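Local coordinates for catalase-3 (Neurospora crassa, PDB 4AJ9), which breaks down hydrogen peroxide to oxygen and water with the help of heme, and so probably protects cells from peroxide toxicity, at residues C[84-89]-C[333-338]; C[179-184]-C[478-483]; C[531-536]-C[559-564]. All blocks are in the same frame, centred on the assembly; numbering follows the deposited sequence.

Contact 1: residues C[84-89]-C[333-338]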
loop_
_atom_site.group_PDB
_atom_site.type_symbol
_atom_site.label_atom_id
_atom_site.label_comp_id
_atom_site.label_asym_id
_atom_site.label_seq_id
_atom_site.Cartn_x
_atom_site.Cartn_y
_atom_site.Cartn_z
ATOM N N ILE C 84 -38.641 10.347 19.880
ATOM C CA ILE C 84 -37.313 10.581 20.461
ATOM C C ILE C 84 -36.186 10.670 19.434
ATOM O O ILE C 84 -35.112 11.189 19.741
ATOM C CB ILE C 84 -36.920 9.514 21.517
ATOM C CG1 ILE C 84 -37.013 8.110 20.919
ATOM C CG2 ILE C 84 -37.804 9.638 22.764
ATOM C CD1 ILE C 84 -36.401 7.038 21.796
ATOM N N THR C 85 -36.406 10.154 18.232
ATOM C CA THR C 85 -35.352 10.177 17.217
ATOM C C THR C 85 -35.913 10.163 15.809
ATOM O O THR C 85 -36.910 9.498 15.542
ATOM C CB THR C 85 -34.373 8.990 17.393
ATOM O OG1 THR C 85 -33.280 9.130 16.476
ATOM C CG2 THR C 85 -35.086 7.655 17.140
ATOM N N ALA C 86 -35.261 10.906 14.913
ATOM C CA ALA C 86 -35.576 10.880 13.482
ATOM C C ALA C 86 -34.946 9.689 12.774
ATOM O O ALA C 86 -35.139 9.514 11.566
ATOM C CB ALA C 86 -35.111 12.169 12.811
ATOM N N ALA C 87 -34.167 8.893 13.506
ATOM C CA ALA C 87 -33.488 7.738 12.914
ATOM C C ALA C 87 -34.477 6.816 12.204
ATOM O O ALA C 87 -35.424 6.328 12.805
ATOM C CB ALA C 87 -32.708 6.968 13.977
ATOM N N SER C 88 -34.239 6.579 10.920
ATOM C CA SER C 88 -35.186 5.863 10.080
ATOM C C SER C 88 -35.383 4.412 10.521
ATOM O O SER C 88 -36.483 3.877 10.437
ATOM C CB SER C 88 -34.736 5.913 8.615
ATOM O OG SER C 88 -35.451 4.969 7.835
ATOM N N PHE C 89 -34.321 3.771 10.988
ATOM C CA PHE C 89 -34.435 2.366 11.362
ATOM C C PHE C 89 -35.264 2.177 12.637
ATOM O O PHE C 89 -35.659 1.062 12.963
ATOM C CB PHE C 89 -33.059 1.698 11.471
ATOM C CG PHE C 89 -32.307 2.015 12.740
ATOM C CD1 PHE C 89 -31.684 3.245 12.907
ATOM C CD2 PHE C 89 -32.201 1.070 13.751
ATOM C CE1 PHE C 89 -30.988 3.529 14.063
ATOM C CE2 PHE C 89 -31.495 1.346 14.906
ATOM C CZ PHE C 89 -30.898 2.575 15.066
ATOM N N ILE C 333 -22.678 7.569 11.277
ATOM C CA ILE C 333 -23.848 8.092 11.984
ATOM C C ILE C 333 -24.928 8.465 10.983
ATOM O O ILE C 333 -24.637 8.644 9.800
ATOM C CB ILE C 333 -23.461 9.299 12.880
ATOM C CG1 ILE C 333 -24.572 9.633 13.884
ATOM C CG2 ILE C 333 -23.069 10.525 12.037
ATOM C CD1 ILE C 333 -24.081 10.528 15.031
ATOM N N VAL C 334 -26.174 8.543 11.445
ATOM C CA VAL C 334 -27.304 8.827 10.558
ATOM C C VAL C 334 -28.188 9.938 11.147
ATOM O O VAL C 334 -28.143 10.204 12.348
ATOM C CB VAL C 334 -28.168 7.565 10.318
ATOM C CG1 VAL C 334 -27.349 6.464 9.633
ATOM C CG2 VAL C 334 -28.734 7.056 11.649
ATOM N N ARG C 335 -28.979 10.583 10.294
ATOM C CA ARG C 335 -29.973 11.555 10.747
ATOM C C ARG C 335 -30.769 10.982 11.906
ATOM O O ARG C 335 -31.263 9.857 11.821
ATOM C CB ARG C 335 -30.936 11.883 9.607
ATOM C CG ARG C 335 -31.991 12.928 9.969
ATOM C CD ARG C 335 -32.938 13.163 8.788
ATOM N NE ARG C 335 -34.075 14.018 9.138
ATOM C CZ ARG C 335 -34.153 15.314 8.854
ATOM N NH1 ARG C 335 -33.158 15.924 8.218
ATOM N NH2 ARG C 335 -35.230 16.005 9.206
ATOM N N GLY C 336 -30.910 11.757 12.979
ATOM C CA GLY C 336 -31.611 11.292 14.165
ATOM C C GLY C 336 -30.689 10.959 15.331
ATOM O O GLY C 336 -31.144 10.756 16.453
ATOM N N VAL C 337 -29.388 10.903 15.066
ATOM C CA VAL C 337 -28.410 10.608 16.100
ATOM C C VAL C 337 -27.307 11.656 15.998
ATOM O O VAL C 337 -27.012 12.129 14.898
ATOM C CB VAL C 337 -27.799 9.197 15.896
ATOM C CG1 VAL C 337 -26.818 8.857 17.011
ATOM C CG2 VAL C 337 -28.900 8.135 15.809
ATOM N N ASP C 338 -26.717 12.028 17.136
ATOM C CA ASP C 338 -25.591 12.968 17.161
ATOM C C ASP C 338 -24.542 12.560 18.195
ATOM O O ASP C 338 -24.802 11.712 19.053
ATOM C CB ASP C 338 -26.074 14.390 17.450
ATOM C CG ASP C 338 -25.059 15.457 17.026
ATOM O OD1 ASP C 338 -24.083 15.114 16.330
ATOM O OD2 ASP C 338 -25.244 16.645 17.381
HETATM O O HOH W 1 -31.849 7.914 9.882
#
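Ala86 rests its CB against Gly336, 3.9 Å from Gly336 CA. Gly336 has no side chain, and its CA comes within 3.6 Å of Ala87 N. It holds the third position of a type II beta turn from Val334 to Val337, closed by a bond from Val337 N to Val334 O. Its positive phi (106°) calls for glycine, and the bare CA lets the 84-89 loop come this close. Thr85 reaches the same residue through its hydroxyl. Its OG1 stands anti to the backbone N (chi1 -174°) and donates to Gly336 O at 2.7 Å, from above the carbonyl plane. The same OG1 accepts from Ala87 N at 3.1 Å, which makes an ST turn. On the neighbouring peptide, Arg335 O takes a CA-H contact from Ala87 and a bond from water 1. That water accepts from Ser88 N. The Arg335 guanidinium is held by Glu219 through a salt bridge. Val217 of strand 214-217 makes backbone bonds with both Ala86 and Gly336. The contact joins the loop between strands 68-77 and 96-104 of the catalase beta-barrel to the turn entering strand 337-338. Two buried loops meet at a glycine, and the Gly336 and Arg335 carbonyls both find partners.

Contact 2: residues C[179-184]-C[478-483]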
loop_
_atom_site.group_PDB
_atom_site.type_symbol
_atom_site.label_atom_id
_atom_site.label_comp_id
_atom_site.label_asym_id
_atom_site.label_seq_id
_atom_site.Cartn_x
_atom_site.Cartn_y
_atom_site.Cartn_z
ATOM N N PHE C 179 0.551 0.902 34.018
ATOM C CA PHE C 179 -0.389 1.864 33.445
ATOM C C PHE C 179 -1.673 2.015 34.266
ATOM O O PHE C 179 -2.127 3.128 34.501
ATOM C CB PHE C 179 -0.749 1.527 31.993
ATOM C CG PHE C 179 -1.654 2.549 31.353
ATOM C CD1 PHE C 179 -1.130 3.717 30.819
ATOM C CD2 PHE C 179 -3.028 2.353 31.309
ATOM C CE1 PHE C 179 -1.955 4.678 30.238
ATOM C CE2 PHE C 179 -3.865 3.307 30.728
ATOM C CZ PHE C 179 -3.323 4.474 30.191
ATOM N N PHE C 180 -2.247 0.898 34.702
ATOM C CA PHE C 180 -3.492 0.924 35.467
ATOM C C PHE C 180 -3.327 1.735 36.741
ATOM O O PHE C 180 -4.249 2.417 37.188
ATOM C CB PHE C 180 -3.917 -0.501 35.838
ATOM C CG PHE C 180 -4.271 -1.365 34.658
ATOM C CD1 PHE C 180 -4.756 -0.802 33.486
ATOM C CD2 PHE C 180 -4.127 -2.740 34.728
ATOM C CE1 PHE C 180 -5.103 -1.603 32.405
ATOM C CE2 PHE C 180 -4.454 -3.541 33.643
ATOM C CZ PHE C 180 -4.947 -2.966 32.484
ATOM N N SER C 181 -2.145 1.650 37.330
ATOM C CA SER C 181 -1.902 2.289 38.612
ATOM C C SER C 181 -1.388 3.719 38.447
ATOM O O SER C 181 -1.548 4.548 39.340
ATOM C CB SER C 181 -0.964 1.437 39.476
ATOM O OG SER C 181 0.309 1.265 38.872
ATOM N N SER C 182 -0.778 4.000 37.300
ATOM C CA SER C 182 -0.285 5.338 36.985
ATOM C C SER C 182 -1.397 6.235 36.448
ATOM O O SER C 182 -1.279 7.457 36.472
ATOM C CB SER C 182 0.829 5.260 35.944
ATOM O OG SER C 182 2.011 4.701 36.487
ATOM N N GLN C 183 -2.468 5.608 35.965
ATOM C CA GLN C 183 -3.581 6.288 35.295
ATOM C C GLN C 183 -4.899 5.778 35.876
ATOM O O GLN C 183 -5.576 4.949 35.261
ATOM C CB GLN C 183 -3.530 5.981 33.788
ATOM C CG GLN C 183 -4.515 6.771 32.925
ATOM C CD GLN C 183 -4.146 8.232 32.867
ATOM O OE1 GLN C 183 -3.445 8.673 31.951
ATOM N NE2 GLN C 183 -4.584 8.991 33.871
ATOM N N PRO C 184 -5.277 6.273 37.072
ATOM C CA PRO C 184 -6.314 5.593 37.864
ATOM C C PRO C 184 -7.707 5.559 37.240
ATOM O O PRO C 184 -8.533 4.788 37.712
ATOM C CB PRO C 184 -6.328 6.383 39.183
ATOM C CG PRO C 184 -4.964 6.988 39.274
ATOM C CD PRO C 184 -4.582 7.316 37.847
ATOM N N LYS C 478 3.261 -2.243 44.616
ATOM C CA LYS C 478 2.865 -1.386 45.732
ATOM C C LYS C 478 1.963 -0.262 45.248
ATOM O O LYS C 478 1.007 0.116 45.926
ATOM C CB LYS C 478 4.083 -0.802 46.444
ATOM C CG LYS C 478 4.880 -1.816 47.240
ATOM C CD LYS C 478 6.079 -1.137 47.889
ATOM C CE LYS C 478 6.872 -2.107 48.754
ATOM N NZ LYS C 478 8.197 -1.531 49.126
ATOM N N ASN C 479 2.277 0.269 44.068
ATOM C CA ASN C 479 1.456 1.303 43.439
ATOM C C ASN C 479 0.058 0.777 43.165
ATOM O O ASN C 479 -0.931 1.476 43.364
ATOM C CB ASN C 479 2.116 1.795 42.146
ATOM C CG ASN C 479 3.400 2.537 42.407
ATOM O OD1 ASN C 479 3.641 2.980 43.521
ATOM N ND2 ASN C 479 4.231 2.686 41.380
ATOM N N VAL C 480 -0.019 -0.467 42.702
ATOM C CA VAL C 480 -1.305 -1.117 42.484
ATOM C C VAL C 480 -2.106 -1.235 43.790
ATOM O O VAL C 480 -3.282 -0.890 43.826
ATOM C CB VAL C 480 -1.124 -2.499 41.818
ATOM C CG1 VAL C 480 -2.430 -3.271 41.806
ATOM C CG2 VAL C 480 -0.591 -2.324 40.399
ATOM N N LEU C 481 -1.464 -1.697 44.865
ATOM C CA LEU C 481 -2.141 -1.797 46.167
ATOM C C LEU C 481 -2.640 -0.440 46.646
ATOM O O LEU C 481 -3.750 -0.322 47.151
ATOM C CB LEU C 481 -1.220 -2.398 47.232
ATOM C CG LEU C 481 -1.050 -3.915 47.169
ATOM C CD1 LEU C 481 -0.111 -4.377 48.267
ATOM C CD2 LEU C 481 -2.402 -4.607 47.292
ATOM N N GLU C 482 -1.804 0.582 46.500
ATOM C CA GLU C 482 -2.182 1.917 46.941
ATOM C C GLU C 482 -3.447 2.389 46.222
ATOM O O GLU C 482 -4.317 3.025 46.820
ATOM C CB GLU C 482 -1.036 2.899 46.718
ATOM C CG GLU C 482 -1.421 4.333 46.969
ATOM C CD GLU C 482 -0.236 5.270 46.900
ATOM O OE1 GLU C 482 0.429 5.312 45.841
ATOM O OE2 GLU C 482 0.031 5.966 47.905
ATOM N N GLN C 483 -3.551 2.068 44.937
ATOM C CA GLN C 483 -4.751 2.392 44.168
ATOM C C GLN C 483 -5.950 1.529 44.535
ATOM O O GLN C 483 -7.061 2.038 44.676
ATOM C CB GLN C 483 -4.469 2.321 42.666
ATOM C CG GLN C 483 -3.453 3.348 42.213
ATOM C CD GLN C 483 -3.917 4.770 42.468
ATOM O OE1 GLN C 483 -5.061 5.115 42.176
ATOM N NE2 GLN C 483 -3.031 5.602 43.009
HETATM O O HOH W 2 2.982 2.067 38.669
#
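The flat amide of Gln483 meets the ring of Pro184: OE1 lies 3.5 Å from Pro184 CG and equally near CB. The two side chains cross at a slant. A second flat group, the Phe179 ring, carries Gln183 CB over one face, towards the rim. This is helix-to-helix packing. The end of helix 174-182, in the catalase part, meets helix 474-487 of the catalase-related immune-responsive region. Ser181 is the small residue at the centre. Its CA is 5.2 Å from that of Val480, so the backbones run close. Ser181 CB packs on Val480 CG2 at 3.9 Å, and its OG reaches Asn479 CB. The Gln483 chain bends at chi2 (-61°), which turns CD in toward the end of the other helix. Its CG lies 3.7 Å from Ser181 O, and its OE1 bonds to Tyr442 OH. No direct hydrogen bond spans the two segments. Tyr401 of the third subunit packs on Asn479. Ser181 OG has its stronger partner in Trp177 O of its own helix, with Asp178 O as a second acceptor. Water 2 links the two helices, donating to Ser181 OG at 2.8 Å and accepting from Asn479 ND2 at 3.0 Å.

Contact 3: residues C[531-536]-C[559-564]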
loop_
_atom_site.group_PDB
_atom_site.type_symbol
_atom_site.label_atom_id
_atom_site.label_comp_id
_atom_site.label_asym_id
_atom_site.label_seq_id
_atom_site.Cartn_x
_atom_site.Cartn_y
_atom_site.Cartn_z
ATOM N N THR C 531 -29.050 -24.862 23.346
ATOM C CA THR C 531 -27.674 -24.861 22.843
ATOM C C THR C 531 -26.609 -25.276 23.855
ATOM O O THR C 531 -25.491 -25.580 23.459
ATOM C CB THR C 531 -27.237 -23.499 22.264
ATOM O OG1 THR C 531 -26.835 -22.628 23.336
ATOM C CG2 THR C 531 -28.361 -22.863 21.459
ATOM N N LEU C 532 -26.919 -25.267 25.147
ATOM C CA LEU C 532 -25.899 -25.637 26.118
ATOM C C LEU C 532 -25.468 -27.097 25.893
ATOM O O LEU C 532 -26.217 -27.904 25.336
ATOM C CB LEU C 532 -26.352 -25.390 27.558
ATOM C CG LEU C 532 -26.615 -23.919 27.900
ATOM C CD1 LEU C 532 -26.772 -23.740 29.396
ATOM C CD2 LEU C 532 -25.512 -23.011 27.363
ATOM N N ARG C 533 -24.257 -27.417 26.326
ATOM C CA ARG C 533 -23.578 -28.619 25.879
ATOM C C ARG C 533 -23.410 -29.633 27.003
ATOM O O ARG C 533 -22.974 -29.293 28.103
ATOM C CB ARG C 533 -22.208 -28.246 25.293
ATOM C CG ARG C 533 -22.309 -27.400 24.022
ATOM C CD ARG C 533 -21.079 -26.504 23.811
ATOM N NE ARG C 533 -21.197 -25.676 22.607
ATOM C CZ ARG C 533 -20.758 -26.032 21.401
ATOM N NH1 ARG C 533 -20.163 -27.209 21.227
ATOM N NH2 ARG C 533 -20.914 -25.209 20.365
ATOM N N VAL C 534 -23.740 -30.883 26.711
ATOM C CA VAL C 534 -23.595 -31.945 27.695
ATOM C C VAL C 534 -22.624 -32.990 27.164
ATOM O O VAL C 534 -22.810 -33.517 26.072
ATOM C CB VAL C 534 -24.951 -32.594 27.999
ATOM C CG1 VAL C 534 -24.807 -33.654 29.078
ATOM C CG2 VAL C 534 -25.951 -31.529 28.420
ATOM N N GLY C 535 -21.569 -33.256 27.921
ATOM C CA GLY C 535 -20.670 -34.339 27.596
ATOM C C GLY C 535 -21.102 -35.586 28.344
ATOM O O GLY C 535 -21.104 -35.613 29.574
ATOM N N VAL C 536 -21.488 -36.616 27.607
ATOM C CA VAL C 536 -21.840 -37.883 28.233
ATOM C C VAL C 536 -20.651 -38.835 28.152
ATOM O O VAL C 536 -20.263 -39.255 27.061
ATOM C CB VAL C 536 -23.045 -38.513 27.546
ATOM C CG1 VAL C 536 -23.387 -39.843 28.204
ATOM C CG2 VAL C 536 -24.227 -37.563 27.587
ATOM N N GLY C 559 -33.439 -29.135 23.781
ATOM C CA GLY C 559 -32.631 -28.175 23.053
ATOM C C GLY C 559 -31.143 -28.205 23.336
ATOM O O GLY C 559 -30.429 -27.297 22.919
ATOM N N LEU C 560 -30.675 -29.239 24.033
ATOM C CA LEU C 560 -29.252 -29.364 24.371
ATOM C C LEU C 560 -28.427 -30.039 23.268
ATOM O O LEU C 560 -28.939 -30.857 22.515
ATOM C CB LEU C 560 -29.088 -30.142 25.686
ATOM C CG LEU C 560 -29.826 -29.563 26.896
ATOM C CD1 LEU C 560 -29.836 -30.552 28.052
ATOM C CD2 LEU C 560 -29.196 -28.238 27.320
ATOM N N LYS C 561 -27.143 -29.684 23.189
ATOM C CA LYS C 561 -26.206 -30.290 22.250
ATOM C C LYS C 561 -25.347 -31.296 22.997
ATOM O O LYS C 561 -24.510 -30.925 23.818
ATOM C CB LYS C 561 -25.306 -29.235 21.614
ATOM C CG LYS C 561 -24.459 -29.775 20.474
ATOM C CD LYS C 561 -23.355 -28.795 20.087
ATOM C CE LYS C 561 -22.791 -29.107 18.701
ATOM N NZ LYS C 561 -22.329 -30.521 18.586
ATOM N N VAL C 562 -25.560 -32.574 22.710
ATOM C CA VAL C 562 -24.988 -33.631 23.525
ATOM C C VAL C 562 -23.884 -34.359 22.774
ATOM O O VAL C 562 -24.048 -34.721 21.616
ATOM C CB VAL C 562 -26.081 -34.637 23.942
ATOM C CG1 VAL C 562 -25.505 -35.735 24.829
ATOM C CG2 VAL C 562 -27.225 -33.901 24.636
ATOM N N THR C 563 -22.754 -34.557 23.437
ATOM C CA THR C 563 -21.638 -35.286 22.840
ATOM C C THR C 563 -21.404 -36.569 23.619
ATOM O O THR C 563 -21.013 -36.527 24.785
ATOM C CB THR C 563 -20.340 -34.453 22.883
ATOM O OG1 THR C 563 -20.554 -33.186 22.253
ATOM C CG2 THR C 563 -19.203 -35.184 22.174
ATOM N N VAL C 564 -21.645 -37.711 22.988
ATOM C CA VAL C 564 -21.329 -38.983 23.631
ATOM C C VAL C 564 -19.857 -39.324 23.418
ATOM O O VAL C 564 -19.364 -39.342 22.286
ATOM C CB VAL C 564 -22.207 -40.118 23.092
ATOM C CG1 VAL C 564 -21.757 -41.459 23.673
ATOM C CG2 VAL C 564 -23.673 -39.840 23.421
#
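Val536 and Val562 meet at the apolar centre, with Val536 CG2 3.5 Å from Val562 CG1. Val562 CG1 stands anti to its backbone N (chi1 -179°), which turns it toward Val536 CG2. Val534 shares this face of the sheet. Its CG2 lies 4.0 Å from Leu560 CD1, and its CB packs against Val562 CG2. Leu560 lies just before strand 561-564, with CD2 against Leu532 CB. Helix 544-557 lies over this side: Leu551 touches Val536, and Leu555 touches both Leu560 and Val562. Strand 533-537, this helix and strand 561-566 form a beta-alpha-beta unit. Both strands belong to the six-stranded parallel sheet of the C-terminal domain of long catalases, consistent with its relationship to class I glutamine amidotransferases.

Between the faces runs a parallel ladder. Leu532 O accepts from Lys561 N. Val534 uses both N and O on this one strand: N donates to Lys561 O at 3.0 Å and O accepts from Thr563 N at 2.8 Å. The second of these bonds is nearly straight, at 170° on the hydrogen. Val536 N then reaches Thr563 O. One further bond, from Thr531 N to Gly559 O, ties the loops before the strands.

Arg533, Lys561 and Thr563 line the other face. Arg533 and Lys561 lie side by side and point the same way. Lys561 CD sits over one face of the guanidinium, 3.7 Å from NH1 and offset toward the rim. The charged ends stay apart, with Arg533 NH1 4.8 Å from Lys561 NZ. Arg533 NH2 forms a salt bridge with Asp261, in helix 254-264. That carboxylate probably eases the repulsion between the two like charges. The pair therefore meets through the aliphatic part of the lysine, while the arginine charge ties the sheet to the catalase part.

The three contacts lie well apart, with centres 41 to 44 Å from one another, and none touches another. Contact 1 is fully buried within the catalase part. Contacts 2 and 3 are only partly buried. Contact 2 joins two regions distant in sequence, and its segments alternate along the chain with those of contact 1. Contact 3 is local, between neighbouring strands of the C-terminal domain, and buries the largest area of the three. The chemistry follows the place. Loops meet through a hydroxyl and carbonyls in contact 1. Helices meet in contact 2 around a small serine, with a glutamine, proline and water beside it. A regular backbone ladder with an apolar face holds contact 3.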